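Local structure of acetone carboxylase alpha subunit (Xanthobacter autotrophicus Py2, 5M45) at residues A[44-50]-A[265-270]; A[274-279]-A[364-368]; A[27-32]-A[97-101]; A[15-21]-A[164-168]. The protein forms the alpha subunit of a bacterial multi-chain carboxylase and belongs to the hydantoinase B/oxoprolinase family, with bound manganese and magnesium ions. All coordinates share one frame; numbering follows the deposited sequence.

Interaction 1: A[44-50]-A[265-270]; sequences LKTLELR and YEAVEH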
loop_
_atom_site.group_PDB
_atom_site.type_symbol
_atom_site.label_atom_id
_atom_site.label_comp_id
_atom_site.label_asym_id
_atom_site.label_seq_id
_atom_site.Cartn_x
_atom_site.Cartn_y
_atom_site.Cartn_z
ATOM N N LEU A 44 39.718 17.321 -1.603
ATOM C CA LEU A 44 40.969 16.562 -1.620
ATOM C C LEU A 44 41.845 16.927 -2.818
ATOM O O LEU A 44 41.742 16.321 -3.900
ATOM C CB LEU A 44 40.679 15.061 -1.617
ATOM C CG LEU A 44 40.084 14.500 -0.330
ATOM C CD1 LEU A 44 39.436 13.130 -0.528
ATOM C CD2 LEU A 44 41.142 14.433 0.767
ATOM N N LYS A 45 42.727 17.904 -2.607
ATOM C CA LYS A 45 43.733 18.329 -3.603
ATOM C C LYS A 45 44.881 17.350 -3.792
ATOM O O LYS A 45 45.506 17.324 -4.847
ATOM C CB LYS A 45 44.270 19.715 -3.257
ATOM C CG LYS A 45 43.193 20.759 -3.444
ATOM C CD LYS A 45 43.562 22.129 -2.921
ATOM C CE LYS A 45 42.484 23.113 -3.335
ATOM N NZ LYS A 45 42.978 24.504 -3.257
ATOM N N THR A 46 45.196 16.614 -2.738
ATOM C CA THR A 46 46.105 15.488 -2.824
ATOM C C THR A 46 45.398 14.297 -2.158
ATOM O O THR A 46 44.458 14.458 -1.363
ATOM C CB THR A 46 47.472 15.765 -2.144
ATOM O OG1 THR A 46 47.323 15.783 -0.723
ATOM C CG2 THR A 46 48.092 17.089 -2.599
ATOM N N LEU A 47 45.861 13.118 -2.515
ATOM C CA LEU A 47 45.402 11.857 -1.918
ATOM C C LEU A 47 46.542 11.216 -1.092
ATOM O O LEU A 47 47.325 10.429 -1.639
ATOM C CB LEU A 47 44.916 10.927 -3.030
ATOM C CG LEU A 47 43.809 11.499 -3.939
ATOM C CD1 LEU A 47 43.319 10.434 -4.913
ATOM C CD2 LEU A 47 42.633 11.964 -3.124
ATOM N N GLU A 48 46.635 11.560 0.211
ATOM C CA GLU A 48 47.820 11.187 1.023
ATOM C C GLU A 48 48.039 9.676 1.113
ATOM O O GLU A 48 49.161 9.226 0.964
ATOM C CB GLU A 48 47.766 11.758 2.442
ATOM C CG GLU A 48 47.965 13.238 2.613
ATOM C CD GLU A 48 47.832 13.684 4.094
ATOM O OE1 GLU A 48 48.067 12.894 5.100
ATOM O OE2 GLU A 48 47.437 14.869 4.243
ATOM N N LEU A 49 46.988 8.915 1.410
ATOM C CA LEU A 49 47.136 7.474 1.517
ATOM C C LEU A 49 47.594 6.875 0.165
ATOM O O LEU A 49 48.577 6.141 0.117
ATOM C CB LEU A 49 45.864 6.792 2.017
ATOM C CG LEU A 49 46.008 5.296 2.349
ATOM C CD1 LEU A 49 46.756 5.116 3.653
ATOM C CD2 LEU A 49 44.652 4.600 2.469
ATOM N N ARG A 50 46.895 7.234 -0.908
ATOM C CA ARG A 50 47.253 6.712 -2.217
ATOM C C ARG A 50 48.688 7.047 -2.653
ATOM O O ARG A 50 49.396 6.166 -3.154
ATOM C CB ARG A 50 46.295 7.206 -3.280
ATOM C CG ARG A 50 46.604 6.549 -4.598
ATOM C CD ARG A 50 45.442 6.626 -5.502
ATOM N NE ARG A 50 45.466 7.766 -6.396
ATOM C CZ ARG A 50 45.772 7.744 -7.692
ATOM N NH1 ARG A 50 46.221 6.645 -8.284
ATOM N NH2 ARG A 50 45.663 8.868 -8.391
ATOM N N TYR A 265 37.213 8.373 1.766
ATOM C CA TYR A 265 37.007 9.585 0.958
ATOM C C TYR A 265 37.940 9.677 -0.258
ATOM O O TYR A 265 37.503 10.089 -1.349
ATOM C CB TYR A 265 37.037 10.853 1.854
ATOM C CG TYR A 265 36.031 10.733 2.965
ATOM C CD1 TYR A 265 36.350 10.066 4.134
ATOM C CD2 TYR A 265 34.741 11.213 2.828
ATOM C CE1 TYR A 265 35.425 9.897 5.163
ATOM C CE2 TYR A 265 33.799 11.051 3.847
ATOM C CZ TYR A 265 34.164 10.401 5.013
ATOM O OH TYR A 265 33.250 10.215 6.026
ATOM N N GLU A 266 39.195 9.244 -0.112
ATOM C CA GLU A 266 40.142 9.257 -1.231
ATOM C C GLU A 266 39.660 8.386 -2.404
ATOM O O GLU A 266 39.861 8.770 -3.559
ATOM C CB GLU A 266 41.551 8.826 -0.814
ATOM C CG GLU A 266 42.271 9.780 0.150
ATOM C CD GLU A 266 43.728 9.401 0.418
ATOM O OE1 GLU A 266 44.350 8.698 -0.443
ATOM O OE2 GLU A 266 44.264 9.815 1.514
ATOM N N ALA A 267 39.026 7.236 -2.113
ATOM C CA ALA A 267 38.581 6.313 -3.178
ATOM C C ALA A 267 37.554 6.988 -4.128
ATOM O O ALA A 267 37.554 6.720 -5.328
ATOM C CB ALA A 267 38.023 5.003 -2.596
ATOM N N VAL A 268 36.740 7.906 -3.597
ATOM C CA VAL A 268 35.757 8.621 -4.382
ATOM C C VAL A 268 36.451 9.634 -5.314
ATOM O O VAL A 268 36.186 9.674 -6.550
ATOM C CB VAL A 268 34.710 9.333 -3.464
ATOM C CG1 VAL A 268 33.625 9.997 -4.311
ATOM C CG2 VAL A 268 34.065 8.379 -2.467
ATOM N N GLU A 269 37.347 10.443 -4.763
ATOM C CA GLU A 269 38.090 11.416 -5.599
ATOM C C GLU A 269 38.947 10.697 -6.667
ATOM O O GLU A 269 39.062 11.173 -7.795
ATOM C CB GLU A 269 38.949 12.361 -4.738
ATOM C CG GLU A 269 39.946 13.261 -5.475
ATOM C CD GLU A 269 39.335 14.221 -6.496
ATOM O OE1 GLU A 269 38.080 14.372 -6.565
ATOM O OE2 GLU A 269 40.150 14.859 -7.247
ATOM N N HIS A 270 39.529 9.556 -6.301
ATOM C CA HIS A 270 40.270 8.712 -7.271
ATOM C C HIS A 270 39.357 8.318 -8.469
ATOM O O HIS A 270 39.764 8.371 -9.641
ATOM C CB HIS A 270 40.806 7.491 -6.521
ATOM C CG HIS A 270 41.699 6.588 -7.322
ATOM N ND1 HIS A 270 42.205 5.420 -6.795
ATOM C CD2 HIS A 270 42.165 6.658 -8.588
ATOM C CE1 HIS A 270 42.960 4.823 -7.693
ATOM N NE2 HIS A 270 42.957 5.547 -8.788
HETATM O O HOH W 1 42.561 15.463 -6.415
#

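Interaction 2: A[274-279]-A[364-368]; sequences GLQARI and LIPSE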
loop_
_atom_site.group_PDB
_atom_site.type_symbol
_atom_site.label_atom_id
_atom_site.label_comp_id
_atom_site.label_asym_id
_atom_site.label_seq_id
_atom_site.Cartn_x
_atom_site.Cartn_y
_atom_site.Cartn_z
ATOM N N GLY A 274 39.768 9.351 -12.447
ATOM C CA GLY A 274 39.720 8.253 -13.454
ATOM C C GLY A 274 38.795 8.584 -14.632
ATOM O O GLY A 274 39.166 8.388 -15.799
ATOM N N LEU A 275 37.602 9.116 -14.345
ATOM C CA LEU A 275 36.695 9.541 -15.428
ATOM C C LEU A 275 37.285 10.667 -16.283
ATOM O O LEU A 275 37.257 10.602 -17.500
ATOM C CB LEU A 275 35.338 9.988 -14.879
ATOM C CG LEU A 275 34.408 10.640 -15.905
ATOM C CD1 LEU A 275 33.977 9.592 -16.921
ATOM C CD2 LEU A 275 33.201 11.275 -15.256
ATOM N N GLN A 276 37.783 11.705 -15.623
ATOM C CA GLN A 276 38.387 12.852 -16.311
ATOM C C GLN A 276 39.538 12.412 -17.263
ATOM O O GLN A 276 39.606 12.838 -18.423
ATOM C CB GLN A 276 38.857 13.866 -15.283
ATOM C CG GLN A 276 39.392 15.157 -15.862
ATOM C CD GLN A 276 39.986 16.061 -14.777
ATOM O OE1 GLN A 276 40.622 15.620 -13.782
ATOM N NE2 GLN A 276 39.766 17.321 -14.937
ATOM N N ALA A 277 40.390 11.526 -16.771
ATOM C CA ALA A 277 41.512 11.028 -17.560
ATOM C C ALA A 277 41.046 10.196 -18.752
ATOM O O ALA A 277 41.582 10.333 -19.846
ATOM C CB ALA A 277 42.487 10.213 -16.694
ATOM N N ARG A 278 40.029 9.347 -18.535
ATOM C CA ARG A 278 39.487 8.516 -19.610
ATOM C C ARG A 278 38.796 9.346 -20.707
ATOM O O ARG A 278 38.959 9.059 -21.900
ATOM C CB ARG A 278 38.614 7.393 -19.047
ATOM C CG ARG A 278 39.452 6.246 -18.459
ATOM C CD ARG A 278 39.860 5.358 -19.609
ATOM N NE ARG A 278 40.739 4.254 -19.267
ATOM C CZ ARG A 278 41.026 3.247 -20.125
ATOM N NH1 ARG A 278 40.448 3.148 -21.376
ATOM N NH2 ARG A 278 41.811 2.268 -19.702
ATOM N N ILE A 279 38.078 10.391 -20.302
ATOM C CA ILE A 279 37.472 11.320 -21.255
ATOM C C ILE A 279 38.548 11.968 -22.137
ATOM O O ILE A 279 38.407 11.990 -23.348
ATOM C CB ILE A 279 36.581 12.364 -20.559
ATOM C CG1 ILE A 279 35.299 11.670 -20.101
ATOM C CG2 ILE A 279 36.235 13.517 -21.505
ATOM C CD1 ILE A 279 34.399 12.572 -19.277
ATOM N N LEU A 364 33.433 3.908 -20.689
ATOM C CA LEU A 364 34.471 4.898 -20.323
ATOM C C LEU A 364 35.367 4.447 -19.176
ATOM O O LEU A 364 36.592 4.527 -19.281
ATOM C CB LEU A 364 33.848 6.255 -19.928
ATOM C CG LEU A 364 33.460 7.190 -21.074
ATOM C CD1 LEU A 364 32.651 8.341 -20.548
ATOM C CD2 LEU A 364 34.680 7.716 -21.799
ATOM N N ILE A 365 34.757 3.954 -18.099
ATOM C CA ILE A 365 35.483 3.638 -16.849
ATOM C C ILE A 365 35.531 2.166 -16.358
ATOM O O ILE A 365 35.759 1.946 -15.174
ATOM C CB ILE A 365 34.980 4.552 -15.687
ATOM C CG1 ILE A 365 33.514 4.267 -15.337
ATOM C CG2 ILE A 365 35.195 6.040 -16.008
ATOM C CD1 ILE A 365 33.041 5.037 -14.110
ATOM N N PRO A 366 35.368 1.155 -17.236
ATOM C CA PRO A 366 35.380 -0.230 -16.686
ATOM C C PRO A 366 36.652 -0.655 -15.925
ATOM O O PRO A 366 36.574 -1.539 -15.064
ATOM C CB PRO A 366 35.158 -1.123 -17.917
ATOM C CG PRO A 366 35.530 -0.280 -19.096
ATOM C CD PRO A 366 35.252 1.164 -18.704
ATOM N N SER A 367 37.792 -0.045 -16.213
ATOM C CA SER A 367 39.022 -0.372 -15.452
ATOM C C SER A 367 39.479 0.724 -14.463
ATOM O O SER A 367 40.593 0.657 -13.956
ATOM C CB SER A 367 40.167 -0.831 -16.407
ATOM O OG SER A 367 40.468 0.195 -17.273
ATOM N N GLU A 368 38.604 1.679 -14.136
ATOM C CA GLU A 368 38.870 2.645 -13.081
ATOM C C GLU A 368 38.095 2.248 -11.819
ATOM O O GLU A 368 37.445 1.184 -11.758
ATOM C CB GLU A 368 38.473 4.058 -13.523
ATOM C CG GLU A 368 38.887 4.479 -14.930
ATOM C CD GLU A 368 40.332 4.270 -15.259
ATOM O OE1 GLU A 368 41.186 4.794 -14.536
ATOM O OE2 GLU A 368 40.594 3.605 -16.312
HETATM O O HOH W 2 42.652 2.907 -17.338
#

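Interaction 3: A[27-32]-A[97-101]; sequences HRDRLM and AAGDS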
loop_
_atom_site.group_PDB
_atom_site.type_symbol
_atom_site.label_atom_id
_atom_site.label_comp_id
_atom_site.label_asym_id
_atom_site.label_seq_id
_atom_site.Cartn_x
_atom_site.Cartn_y
_atom_site.Cartn_z
ATOM N N HIS A 27 28.408 16.854 8.663
ATOM C CA HIS A 27 29.461 16.149 7.958
ATOM C C HIS A 27 29.285 16.246 6.423
ATOM O O HIS A 27 30.174 16.696 5.701
ATOM C CB HIS A 27 29.473 14.684 8.431
ATOM C CG HIS A 27 30.594 13.848 7.878
ATOM N ND1 HIS A 27 31.915 14.037 8.242
ATOM C CD2 HIS A 27 30.591 12.789 7.037
ATOM C CE1 HIS A 27 32.668 13.132 7.647
ATOM N NE2 HIS A 27 31.890 12.367 6.907
ATOM N N ARG A 28 28.125 15.835 5.938
ATOM C CA ARG A 28 27.835 15.918 4.500
ATOM C C ARG A 28 27.891 17.362 3.974
ATOM O O ARG A 28 28.495 17.608 2.943
ATOM C CB ARG A 28 26.496 15.266 4.141
ATOM C CG ARG A 28 26.209 15.362 2.647
ATOM C CD ARG A 28 25.105 14.485 2.144
ATOM N NE ARG A 28 24.975 14.628 0.691
ATOM C CZ ARG A 28 24.162 15.481 0.057
ATOM N NH1 ARG A 28 23.342 16.296 0.728
ATOM N NH2 ARG A 28 24.163 15.525 -1.269
ATOM N N ASP A 29 27.283 18.317 4.683
ATOM C CA ASP A 29 27.292 19.718 4.222
ATOM C C ASP A 29 28.730 20.281 4.056
ATOM O O ASP A 29 28.995 21.015 3.085
ATOM C CB ASP A 29 26.450 20.628 5.128
ATOM C CG ASP A 29 24.926 20.398 4.991
ATOM O OD1 ASP A 29 24.435 19.661 4.106
ATOM O OD2 ASP A 29 24.177 20.949 5.816
ATOM N N ARG A 30 29.636 19.932 4.986
ATOM C CA ARG A 30 31.050 20.352 4.934
ATOM C C ARG A 30 31.713 19.776 3.682
ATOM O O ARG A 30 32.379 20.489 2.935
ATOM C CB ARG A 30 31.820 19.928 6.217
ATOM C CG ARG A 30 33.331 20.146 6.141
ATOM C CD ARG A 30 34.068 19.957 7.465
ATOM N NE ARG A 30 33.963 18.565 7.941
ATOM C CZ ARG A 30 34.763 17.550 7.600
ATOM N NH1 ARG A 30 35.737 17.687 6.744
ATOM N NH2 ARG A 30 34.604 16.345 8.162
ATOM N N LEU A 31 31.489 18.498 3.433
ATOM C CA LEU A 31 32.054 17.833 2.255
ATOM C C LEU A 31 31.509 18.362 0.918
ATOM O O LEU A 31 32.275 18.528 -0.042
ATOM C CB LEU A 31 31.873 16.323 2.353
ATOM C CG LEU A 31 32.494 15.634 3.579
ATOM C CD1 LEU A 31 32.216 14.123 3.495
ATOM C CD2 LEU A 31 33.969 15.868 3.697
ATOM N N MET A 32 30.212 18.631 0.853
ATOM C CA MET A 32 29.613 19.163 -0.378
ATOM C C MET A 32 30.097 20.603 -0.677
ATOM O O MET A 32 30.341 20.958 -1.840
ATOM C CB MET A 32 28.070 19.094 -0.344
ATOM C CG MET A 32 27.481 17.677 -0.281
ATOM S SD MET A 32 27.939 16.545 -1.629
ATOM C CE MET A 32 29.398 15.765 -0.905
ATOM N N ALA A 97 30.399 7.712 5.453
ATOM C CA ALA A 97 29.393 8.290 6.350
ATOM C C ALA A 97 28.445 9.264 5.668
ATOM O O ALA A 97 27.274 9.377 6.068
ATOM C CB ALA A 97 30.049 8.941 7.544
ATOM N N ALA A 98 28.921 9.948 4.626
ATOM C CA ALA A 98 28.103 10.906 3.861
ATOM C C ALA A 98 27.192 10.266 2.811
ATOM O O ALA A 98 26.519 10.992 2.064
ATOM C CB ALA A 98 28.999 11.956 3.201
ATOM N N GLY A 99 27.173 8.935 2.723
ATOM C CA GLY A 99 26.375 8.224 1.715
ATOM C C GLY A 99 26.948 8.124 0.298
ATOM O O GLY A 99 26.231 7.767 -0.629
ATOM N N ASP A 100 28.229 8.453 0.118
ATOM C CA ASP A 100 28.905 8.249 -1.154
ATOM C C ASP A 100 29.559 6.854 -1.234
ATOM O O ASP A 100 30.230 6.435 -0.304
ATOM C CB ASP A 100 29.953 9.334 -1.356
ATOM C CG ASP A 100 29.323 10.725 -1.482
ATOM O OD1 ASP A 100 28.508 10.883 -2.441
ATOM O OD2 ASP A 100 29.657 11.631 -0.694
ATOM N N SER A 101 29.368 6.152 -2.350
ATOM C CA SER A 101 29.884 4.781 -2.503
ATOM C C SER A 101 31.384 4.791 -2.723
ATOM O O SER A 101 31.901 5.683 -3.425
ATOM C CB SER A 101 29.194 4.042 -3.661
ATOM O OG SER A 101 29.490 4.656 -4.908
HETATM O O HOH W 3 27.316 13.047 0.171
#

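Interaction 4: A[15-21]-A[164-168]; sequences RGIVRGG and GELIG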
loop_
_atom_site.group_PDB
_atom_site.type_symbol
_atom_site.label_atom_id
_atom_site.label_comp_id
_atom_site.label_asym_id
_atom_site.label_seq_id
_atom_site.Cartn_x
_atom_site.Cartn_y
_atom_site.Cartn_z
ATOM N N ARG A 15 26.113 15.727 20.974
ATOM C CA ARG A 15 27.234 15.207 20.117
ATOM C C ARG A 15 26.677 14.498 18.911
ATOM O O ARG A 15 25.800 13.663 19.057
ATOM C CB ARG A 15 28.121 14.237 20.910
ATOM C CG ARG A 15 29.428 13.902 20.198
ATOM C CD ARG A 15 30.215 12.795 20.886
ATOM N NE ARG A 15 31.322 12.282 20.044
ATOM C CZ ARG A 15 32.556 12.804 19.960
ATOM N NH1 ARG A 15 32.902 13.888 20.666
ATOM N NH2 ARG A 15 33.467 12.248 19.162
ATOM N N GLY A 16 27.159 14.834 17.719
ATOM C CA GLY A 16 26.776 14.099 16.517
ATOM C C GLY A 16 27.398 12.705 16.463
ATOM O O GLY A 16 28.469 12.455 17.066
ATOM N N ILE A 17 26.733 11.797 15.749
ATOM C CA ILE A 17 27.134 10.389 15.714
ATOM C C ILE A 17 28.299 10.040 14.796
ATOM O O ILE A 17 28.867 8.963 14.958
ATOM C CB ILE A 17 25.974 9.425 15.377
ATOM C CG1 ILE A 17 25.483 9.632 13.932
ATOM C CG2 ILE A 17 24.853 9.578 16.386
ATOM C CD1 ILE A 17 24.417 8.648 13.497
ATOM N N VAL A 18 28.646 10.891 13.822
ATOM C CA VAL A 18 29.766 10.565 12.906
ATOM C C VAL A 18 31.075 10.581 13.697
ATOM O O VAL A 18 31.204 11.355 14.671
ATOM C CB VAL A 18 29.857 11.539 11.714
ATOM C CG1 VAL A 18 31.046 11.239 10.794
ATOM C CG2 VAL A 18 28.561 11.509 10.907
ATOM N N ARG A 19 32.022 9.725 13.322
ATOM C CA ARG A 19 33.367 9.764 13.925
ATOM C C ARG A 19 33.936 11.183 13.916
ATOM O O ARG A 19 33.976 11.801 12.865
ATOM C CB ARG A 19 34.331 8.819 13.186
ATOM C CG ARG A 19 35.772 8.801 13.763
ATOM C CD ARG A 19 36.666 7.888 12.929
ATOM N NE ARG A 19 38.069 8.156 13.185
ATOM C CZ ARG A 19 38.742 7.753 14.237
ATOM N NH1 ARG A 19 38.170 6.975 15.175
ATOM N NH2 ARG A 19 40.041 8.111 14.334
ATOM N N GLY A 20 34.400 11.662 15.075
ATOM C CA GLY A 20 34.865 13.045 15.267
ATOM C C GLY A 20 33.827 13.987 15.902
ATOM O O GLY A 20 34.198 15.058 16.382
ATOM N N GLY A 21 32.540 13.617 15.888
ATOM C CA GLY A 21 31.497 14.374 16.587
ATOM C C GLY A 21 30.548 15.228 15.761
ATOM O O GLY A 21 29.627 15.854 16.316
ATOM N N GLY A 164 31.726 3.095 18.950
ATOM C CA GLY A 164 30.582 3.921 19.265
ATOM C C GLY A 164 30.256 5.044 18.311
ATOM O O GLY A 164 29.328 5.777 18.565
ATOM N N GLU A 165 30.982 5.190 17.214
ATOM C CA GLU A 165 30.719 6.258 16.238
ATOM C C GLU A 165 30.503 5.674 14.835
ATOM O O GLU A 165 31.035 4.625 14.504
ATOM C CB GLU A 165 31.879 7.263 16.219
ATOM C CG GLU A 165 32.262 7.866 17.574
ATOM C CD GLU A 165 33.408 8.855 17.438
ATOM O OE1 GLU A 165 34.544 8.383 17.230
ATOM O OE2 GLU A 165 33.199 10.096 17.450
ATOM N N LEU A 166 29.717 6.372 14.021
ATOM C CA LEU A 166 29.375 5.905 12.673
ATOM C C LEU A 166 30.520 6.183 11.716
ATOM O O LEU A 166 31.009 7.329 11.658
ATOM C CB LEU A 166 28.086 6.587 12.167
ATOM C CG LEU A 166 27.485 6.043 10.844
ATOM C CD1 LEU A 166 25.967 6.059 10.877
ATOM C CD2 LEU A 166 27.967 6.825 9.641
ATOM N N ILE A 167 30.934 5.164 10.972
ATOM C CA ILE A 167 32.006 5.284 10.009
ATOM C C ILE A 167 31.603 4.915 8.568
ATOM O O ILE A 167 32.427 5.049 7.652
ATOM C CB ILE A 167 33.272 4.482 10.425
ATOM C CG1 ILE A 167 32.973 2.987 10.557
ATOM C CG2 ILE A 167 33.817 4.992 11.761
ATOM C CD1 ILE A 167 34.205 2.101 10.352
ATOM N N GLY A 168 30.352 4.537 8.347
ATOM C CA GLY A 168 29.895 4.123 7.008
ATOM C C GLY A 168 28.535 3.455 7.027
ATOM O O GLY A 168 27.840 3.447 8.062
HETATM O O HOH W 4 30.599 10.832 17.728
HETATM O O HOH W 5 35.375 6.085 15.830
#

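Interaction 1: A[44-50]-A[265-270]
Glu266 reaches from helix 257-282 to the start of helix 48-52 and takes two backbone N-H groups there. Its chain is extended beyond CG (chi2 -173°), which spans the gap. Leu49 N bonds to Glu266 OE2 at 2.9 Å, and Arg50 N to Glu266 OE1 at 3.0 Å. Both bonds are nearly straight (165°), and each oxygen uses its syn lone pair. The fork therefore holds the carboxylate against rotation. Its charge sits at the N-terminal end of a short helix, which would probably favour the ionised form.

A stack is the second contact. The Arg50 guanidinium lies flat on one face of the His270 ring, with centres 3.9 Å apart and planes 18° apart. Arg50 CD adds a CH-pi contact over the ring. Tyr57 OH binds His270 ND1.

Apolar contacts lie on the Leu44 and Leu47 side. Leu44 CD1 lies 4.1 Å from Tyr265 CB, and Leu47 CD2 lies 3.8 Å from Glu269 CG. One water donates to Leu44 O and to Glu269 OE2, the latter at 2.6 Å. Glu269 is also held by Tyr41 N and Arg272.

Helix 54-75 closes the contact through Tyr57 and Leu60, which meet Leu49, while Leu31 of helix 24-38 touches Tyr265.

Interaction 2: A[274-279]-A[364-368]
Arg278 and Glu368 form a salt bridge, with Arg278 NE 3.0 Å from Glu368 OE2. The Arg278 chain bends about CB-CG (chi2 -83°), which turns NE to Glu368. The bond is bent (138°). Its oxygen is tilted 30° from the guanidinium plane, and NE comes from above the carboxylate plane. Charge attraction probably contributes much. Beside it, Arg278 CD runs 3.4 Å from Leu364 O. A water at the guanidinium edge accepts from Arg278 NH2 at 2.6 Å.

The apolar part is small. Ile365 CG2 touches both Leu275 CA and Leu275 CD1, the latter at 3.9 Å. Leu364 CD1 touches both Leu275 CD1, at 4.1 Å, and Ile279 CG1, at 4.3 Å. Gly274 CA faces Glu368 OE1 at 3.9 Å.

The second shell fixes these groups. Glu368 N bonds to Ile365 O at 3.0 Å and closes a turn, and the Glu368 CB points toward the helix. Trp330 packs on Leu275 and Ile279, and Ala374 on Leu275 and Ile365. Two other protein chains pack here, one on Arg278 and Ile279, the other on Pro366 and Ser367.

The arrangement is a type I beta turn, Ile365 to Glu368, packed on the flank of helix 257-282.

Interaction 3: A[27-32]-A[97-101]
His27 has CG opposite its backbone N (chi1 -175°), which carries the imidazole from the helix to Ala97 and Ala98. Arg28 starts the same way (chi1 180°) and stays extended as far as NE; this lays CD along the loop, 3.8 Å from Ala98 O.

The imidazole touches through CD2, 3.9 Å from Ala97 CB, and Ala98 N lies at the ring edge. Leu31 CD1 sits 3.9 Å from Ala98 CB. The small Ala98 side chain thus lies against the helix surface, close to both Leu31 and Arg28. The Met32 chain bends about CB-CG and CG-SD, and its CG covers one face of the Arg28 guanidinium. Met32 CE comes within 4.1 Å of Asp100 OD2.

No direct hydrogen bond joins the segments. One water links them instead. It lies at the guanidinium edge and accepts from Arg28 NE at 2.9 Å. It donates to Ala98 O at 2.9 Å and to Asp100 OD2 at 2.9 Å. Arg28 and Asp100 are therefore linked through water while their charges stay apart.

Asp100 is also held by Lys120, Tyr376 and Tyr41. Lys120 and Tyr376 line the pocket of bound 3,6,9,12,15-pentaoxaheptadecan-1-ol, whose nearest atom is about 4 Å from the Asp100 side chain. Helix 24-38 here covers the loop between strands 90-95 and 101-104. Tyr265 of helix 257-282 packs on Ala97 and hydrogen-bonds to His27 NE2.

Interaction 4: A[15-21]-A[164-168]
A single beta bridge joins the N-terminal segment to the start of strand 165-175, a strand of the seven-stranded antiparallel sheet. Val18 pairs with Leu166. Leu166 N bonds to Ile17 O at 2.9 Å, and Arg19 N to Leu166 O at 3.1 Å. Both bonds converge on one residue of the strand, the pattern of a parallel bridge. Just beyond, Ile167 and Gly168 both face Ile160 in a classic beta bulge.

Val18 to Gly21 form a type II beta turn, and Glu165 packs against it. The extended Glu165 side chain runs over Arg19 CA. Its OE2 takes two N-H groups, from opposite faces of the carboxylate. Arg15, extended from CG to NE, brings NH2 to 2.8 Å from Glu165 OE2 in a salt bridge with the oxygen in the guanidinium plane. Gly20 N comes at 3.1 Å by a more bent bond (144°). Gly21 CA covers one face of the Arg15 guanidinium.

Ile17 CD1 meets Leu166 CD1 at 4.0 Å on the apolar side. Arg19 CB touches Ile167 CG2 at 4.1 Å. The Arg19 guanidinium is salt-bridged to Glu258, and a water links its NH1 to Glu165 OE1.

The chemistry ties the first modelled residues to the sheet twice, through backbone bonds and through one shared carboxylate oxygen. That oxygen draws on a positive charge and a turn N-H, so Glu165 is probably ionised.

Interactions 1, 3 and 4 form a cluster, with centres 13 to 21 Å apart. Interaction 2 lies about 16 Å from interaction 1, centre to centre, further along helix 257-282, which both use. Interactions 1 and 3 touch through Tyr265, which packs on Leu31 and Ala97. Interactions 3 and 4 touch through Ala97, packed on Leu166 and Val18. The segments of interactions 1 and 4 alternate along the chain, as do those of 1 and 3. The 27-32 and 97-101 pair falls between residues 15-21 and 164-168. Interaction 2 comes last. Residues 15-50 thus meet the sheet, its connecting loop and helix 257-282 at several points.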